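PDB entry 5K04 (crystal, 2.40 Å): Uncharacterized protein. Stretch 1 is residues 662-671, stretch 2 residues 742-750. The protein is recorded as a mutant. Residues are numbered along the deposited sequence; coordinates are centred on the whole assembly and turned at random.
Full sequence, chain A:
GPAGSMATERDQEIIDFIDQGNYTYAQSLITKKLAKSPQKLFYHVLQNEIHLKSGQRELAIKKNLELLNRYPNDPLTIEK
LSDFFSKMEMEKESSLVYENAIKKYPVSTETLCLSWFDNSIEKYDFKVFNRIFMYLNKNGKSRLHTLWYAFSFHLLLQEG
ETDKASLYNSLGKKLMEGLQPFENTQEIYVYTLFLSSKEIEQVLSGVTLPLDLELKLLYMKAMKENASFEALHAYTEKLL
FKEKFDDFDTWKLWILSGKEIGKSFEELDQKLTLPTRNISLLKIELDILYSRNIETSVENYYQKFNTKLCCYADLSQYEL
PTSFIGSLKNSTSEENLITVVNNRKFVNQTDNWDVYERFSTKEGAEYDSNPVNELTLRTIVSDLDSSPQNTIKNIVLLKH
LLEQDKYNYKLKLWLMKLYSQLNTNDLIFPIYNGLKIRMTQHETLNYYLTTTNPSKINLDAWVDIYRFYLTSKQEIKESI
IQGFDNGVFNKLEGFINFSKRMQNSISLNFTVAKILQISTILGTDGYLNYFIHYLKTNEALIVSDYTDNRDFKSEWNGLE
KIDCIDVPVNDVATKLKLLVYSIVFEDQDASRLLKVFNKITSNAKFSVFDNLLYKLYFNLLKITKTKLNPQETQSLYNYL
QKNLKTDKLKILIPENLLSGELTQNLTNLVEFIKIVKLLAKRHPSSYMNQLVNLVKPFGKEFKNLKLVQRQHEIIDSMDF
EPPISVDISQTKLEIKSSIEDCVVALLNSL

Stretch 1 (662-671) LTQNLTNLVE
Stretch 2, residues 742-750: CVVALLNSL

Two segments of one chain, residues 662-671 and the C-terminal residues 742-750, lie side by side and run nearly the same way. Residues 662-671 are helical throughout, part of a helix that extends beyond both ends, with phi/psi near -65/-42 and a regular ladder of i to i+4 bonds such as Val 670 N to Leu 666 O (2.8 Å). The second segment enters as a helix, and Leu 747 to Leu 750 form a type I turn, with Leu 750 N 3.3 Å from Leu 747 O. The helix axes approach to 10.0 Å and cross at +21°. The register pairs CA atoms of Thr 663 with Val 743 (6.5 Å), Thr 667 with Leu 746 (6.4 Å) and Val 670 with Leu 750 (5.5 Å).

No hydrogen bond crosses the interface; shape and apolar contact join the segments, burying 475 Å² in all. The main bump is Leu 746 (chi1 m, chi2 t), whose CA-CB bond points toward the first helix. Leu 746 CD1 enters a hollow lined by Thr 663, Leu 666 and Thr 667, lying 3.7 Å from Thr 663 O, 4.2 Å from Leu 666 CB and 3.3 Å from Thr 667 OG1. The polar part of this wall is already paired: Thr 667 (chi1 m) donates from OG1 to Thr 663 O at 2.5 Å, so a methyl can rest against it without displacing that bond. One turn earlier, Val 743 (chi1 t) meets Thr 663 (chi1 p) methyl to methyl, with CG2 of each 3.6 Å apart.

Val 670 (chi1 t) is the answering bump from the first helix. Val 670 CG2 sits 3.5 Å from Leu 746 O and 3.5 Å from Leu 750 CD2, while Val 670 CG1 lies 3.7 Å from Ser 749 CB, so the branched side chain fits against the turn of Leu 747 to Leu 750. Ser 749 (chi1 m) turns its hydroxyl back to its own segment, OG donating to Ala 745 O at 3.0 Å, and offers carbon to the valine.

Leu 750 (chi1 m, chi2 t) starts sideways, but its end comes nearer the first helix: CD2 stands 3.9 Å from Leu 669 CD2, and CD1 4.2 Å from Leu 666 CD1. The CA-CB bond of Leu 666 (t, p) points toward the partner, and its CD2 lies 4.3 Å from CD2 of Leu 747 (m, t); the latter's CA-CB bond points away, yet its tip returns. Gln 664, Asn 665 and Asn 668 remain outside the contact, as do Val 744 and Ala 745.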

# COMPACT_ATOMS: atom_id res chain seq x y z
N LEU A 662 -14.98 -7.61 23.52
CA LEU A 662 -14.94 -8.72 24.46
C LEU A 662 -13.93 -9.78 24.02
O LEU A 662 -13.07 -10.19 24.81
CB LEU A 662 -16.34 -9.32 24.60
CG LEU A 662 -16.37 -10.59 25.44
CD1 LEU A 662 -15.97 -10.26 26.88
CD2 LEU A 662 -17.76 -11.18 25.41
N THR A 663 -13.99 -10.20 22.76
CA THR A 663 -13.05 -11.22 22.31
C THR A 663 -11.67 -10.64 22.01
O THR A 663 -10.67 -11.36 22.13
CB THR A 663 -13.61 -11.96 21.09
OG1 THR A 663 -14.09 -11.04 20.11
CG2 THR A 663 -14.75 -12.88 21.53
N GLN A 664 -11.59 -9.35 21.67
CA GLN A 664 -10.28 -8.71 21.55
C GLN A 664 -9.52 -8.74 22.88
O GLN A 664 -8.36 -9.16 22.94
CB GLN A 664 -10.45 -7.27 21.06
CG GLN A 664 -10.77 -7.10 19.61
CD GLN A 664 -10.69 -5.62 19.22
OE1 GLN A 664 -11.59 -4.83 19.54
NE2 GLN A 664 -9.59 -5.24 18.57
N ASN A 665 -10.16 -8.23 23.95
CA ASN A 665 -9.51 -8.20 25.25
C ASN A 665 -9.25 -9.61 25.77
O ASN A 665 -8.20 -9.89 26.36
CB ASN A 665 -10.37 -7.44 26.26
CG ASN A 665 -10.55 -5.98 25.90
OD1 ASN A 665 -9.73 -5.38 25.20
ND2 ASN A 665 -11.63 -5.40 26.40
N LEU A 666 -10.23 -10.51 25.59
CA LEU A 666 -10.09 -11.87 26.08
C LEU A 666 -8.94 -12.59 25.37
O LEU A 666 -8.17 -13.33 26.01
CB LEU A 666 -11.41 -12.60 25.90
CG LEU A 666 -11.78 -13.79 26.78
CD1 LEU A 666 -11.45 -13.51 28.24
CD2 LEU A 666 -13.26 -14.08 26.63
N THR A 667 -8.80 -12.35 24.06
CA THR A 667 -7.68 -12.89 23.30
C THR A 667 -6.36 -12.38 23.86
O THR A 667 -5.38 -13.14 23.97
CB THR A 667 -7.83 -12.53 21.81
OG1 THR A 667 -9.05 -13.07 21.29
CG2 THR A 667 -6.70 -13.09 21.00
N ASN A 668 -6.32 -11.12 24.27
CA ASN A 668 -5.09 -10.56 24.82
C ASN A 668 -4.81 -11.09 26.21
O ASN A 668 -3.65 -11.32 26.57
CB ASN A 668 -5.16 -9.03 24.83
CG ASN A 668 -4.87 -8.43 23.46
OD1 ASN A 668 -4.17 -9.02 22.63
ND2 ASN A 668 -5.41 -7.23 23.22
N LEU A 669 -5.87 -11.30 27.00
CA LEU A 669 -5.71 -11.96 28.29
C LEU A 669 -5.16 -13.37 28.12
O LEU A 669 -4.27 -13.78 28.87
CB LEU A 669 -7.04 -12.00 29.05
CG LEU A 669 -6.88 -12.67 30.43
CD1 LEU A 669 -5.90 -11.87 31.30
CD2 LEU A 669 -8.21 -12.82 31.15
N VAL A 670 -5.69 -14.13 27.15
CA VAL A 670 -5.22 -15.51 26.96
C VAL A 670 -3.74 -15.51 26.61
O VAL A 670 -2.96 -16.31 27.15
CB VAL A 670 -6.05 -16.23 25.87
CG1 VAL A 670 -5.40 -17.55 25.49
CG2 VAL A 670 -7.45 -16.51 26.33
N GLU A 671 -3.34 -14.61 25.69
CA GLU A 671 -1.95 -14.51 25.27
C GLU A 671 -1.06 -14.13 26.45
O GLU A 671 0.03 -14.69 26.63
CB GLU A 671 -1.83 -13.49 24.14
CG GLU A 671 -0.42 -13.13 23.70
CD GLU A 671 -0.39 -11.99 22.65
OE1 GLU A 671 -1.17 -11.02 22.79
OE2 GLU A 671 0.41 -12.08 21.70
N CYS A 742 -16.23 -18.75 18.68
CA CYS A 742 -15.05 -17.92 18.89
C CYS A 742 -14.81 -17.66 20.38
O CYS A 742 -13.67 -17.72 20.85
CB CYS A 742 -15.17 -16.61 18.08
SG CYS A 742 -15.21 -16.79 16.30
N VAL A 743 -15.88 -17.45 21.15
CA VAL A 743 -15.72 -17.17 22.58
C VAL A 743 -15.30 -18.42 23.35
O VAL A 743 -14.45 -18.35 24.25
CB VAL A 743 -17.02 -16.58 23.16
CG1 VAL A 743 -16.96 -16.56 24.69
CG2 VAL A 743 -17.24 -15.17 22.64
N VAL A 744 -15.89 -19.58 23.03
CA VAL A 744 -15.58 -20.82 23.75
C VAL A 744 -14.15 -21.26 23.50
O VAL A 744 -13.46 -21.76 24.40
CB VAL A 744 -16.60 -21.92 23.37
CG1 VAL A 744 -16.10 -23.32 23.79
CG2 VAL A 744 -17.95 -21.62 24.00
N ALA A 745 -13.66 -21.08 22.26
CA ALA A 745 -12.27 -21.36 21.96
C ALA A 745 -11.33 -20.57 22.88
O ALA A 745 -10.32 -21.10 23.35
CB ALA A 745 -11.99 -21.05 20.49
N LEU A 746 -11.67 -19.31 23.15
CA LEU A 746 -10.85 -18.46 24.01
C LEU A 746 -10.93 -18.92 25.47
O LEU A 746 -9.90 -19.04 26.15
CB LEU A 746 -11.28 -17.00 23.87
CG LEU A 746 -11.06 -16.39 22.47
CD1 LEU A 746 -11.49 -14.93 22.38
CD2 LEU A 746 -9.58 -16.53 22.04
N LEU A 747 -12.15 -19.18 25.96
CA LEU A 747 -12.35 -19.60 27.34
C LEU A 747 -11.62 -20.90 27.66
O LEU A 747 -11.03 -21.04 28.74
CB LEU A 747 -13.85 -19.78 27.60
CG LEU A 747 -14.68 -18.50 27.59
CD1 LEU A 747 -16.15 -18.85 27.58
CD2 LEU A 747 -14.35 -17.67 28.81
N ASN A 748 -11.67 -21.87 26.75
CA ASN A 748 -10.93 -23.12 26.90
C ASN A 748 -9.42 -22.92 26.79
O ASN A 748 -8.66 -23.83 27.13
CB ASN A 748 -11.39 -24.13 25.85
CG ASN A 748 -12.85 -24.53 26.02
OD1 ASN A 748 -13.47 -24.30 27.06
ND2 ASN A 748 -13.41 -25.12 24.98
N SER A 749 -8.98 -21.78 26.29
CA SER A 749 -7.56 -21.48 26.18
C SER A 749 -7.02 -20.76 27.41
O SER A 749 -5.80 -20.66 27.57
CB SER A 749 -7.31 -20.65 24.92
OG SER A 749 -7.33 -21.46 23.76
N LEU A 750 -7.90 -20.23 28.26
CA LEU A 750 -7.51 -19.76 29.58
C LEU A 750 -7.26 -20.98 30.47
O LEU A 750 -6.40 -20.94 31.34
CB LEU A 750 -8.59 -18.85 30.19
CG LEU A 750 -9.02 -17.53 29.54
CD1 LEU A 750 -10.39 -17.10 30.06
CD2 LEU A 750 -8.02 -16.46 29.82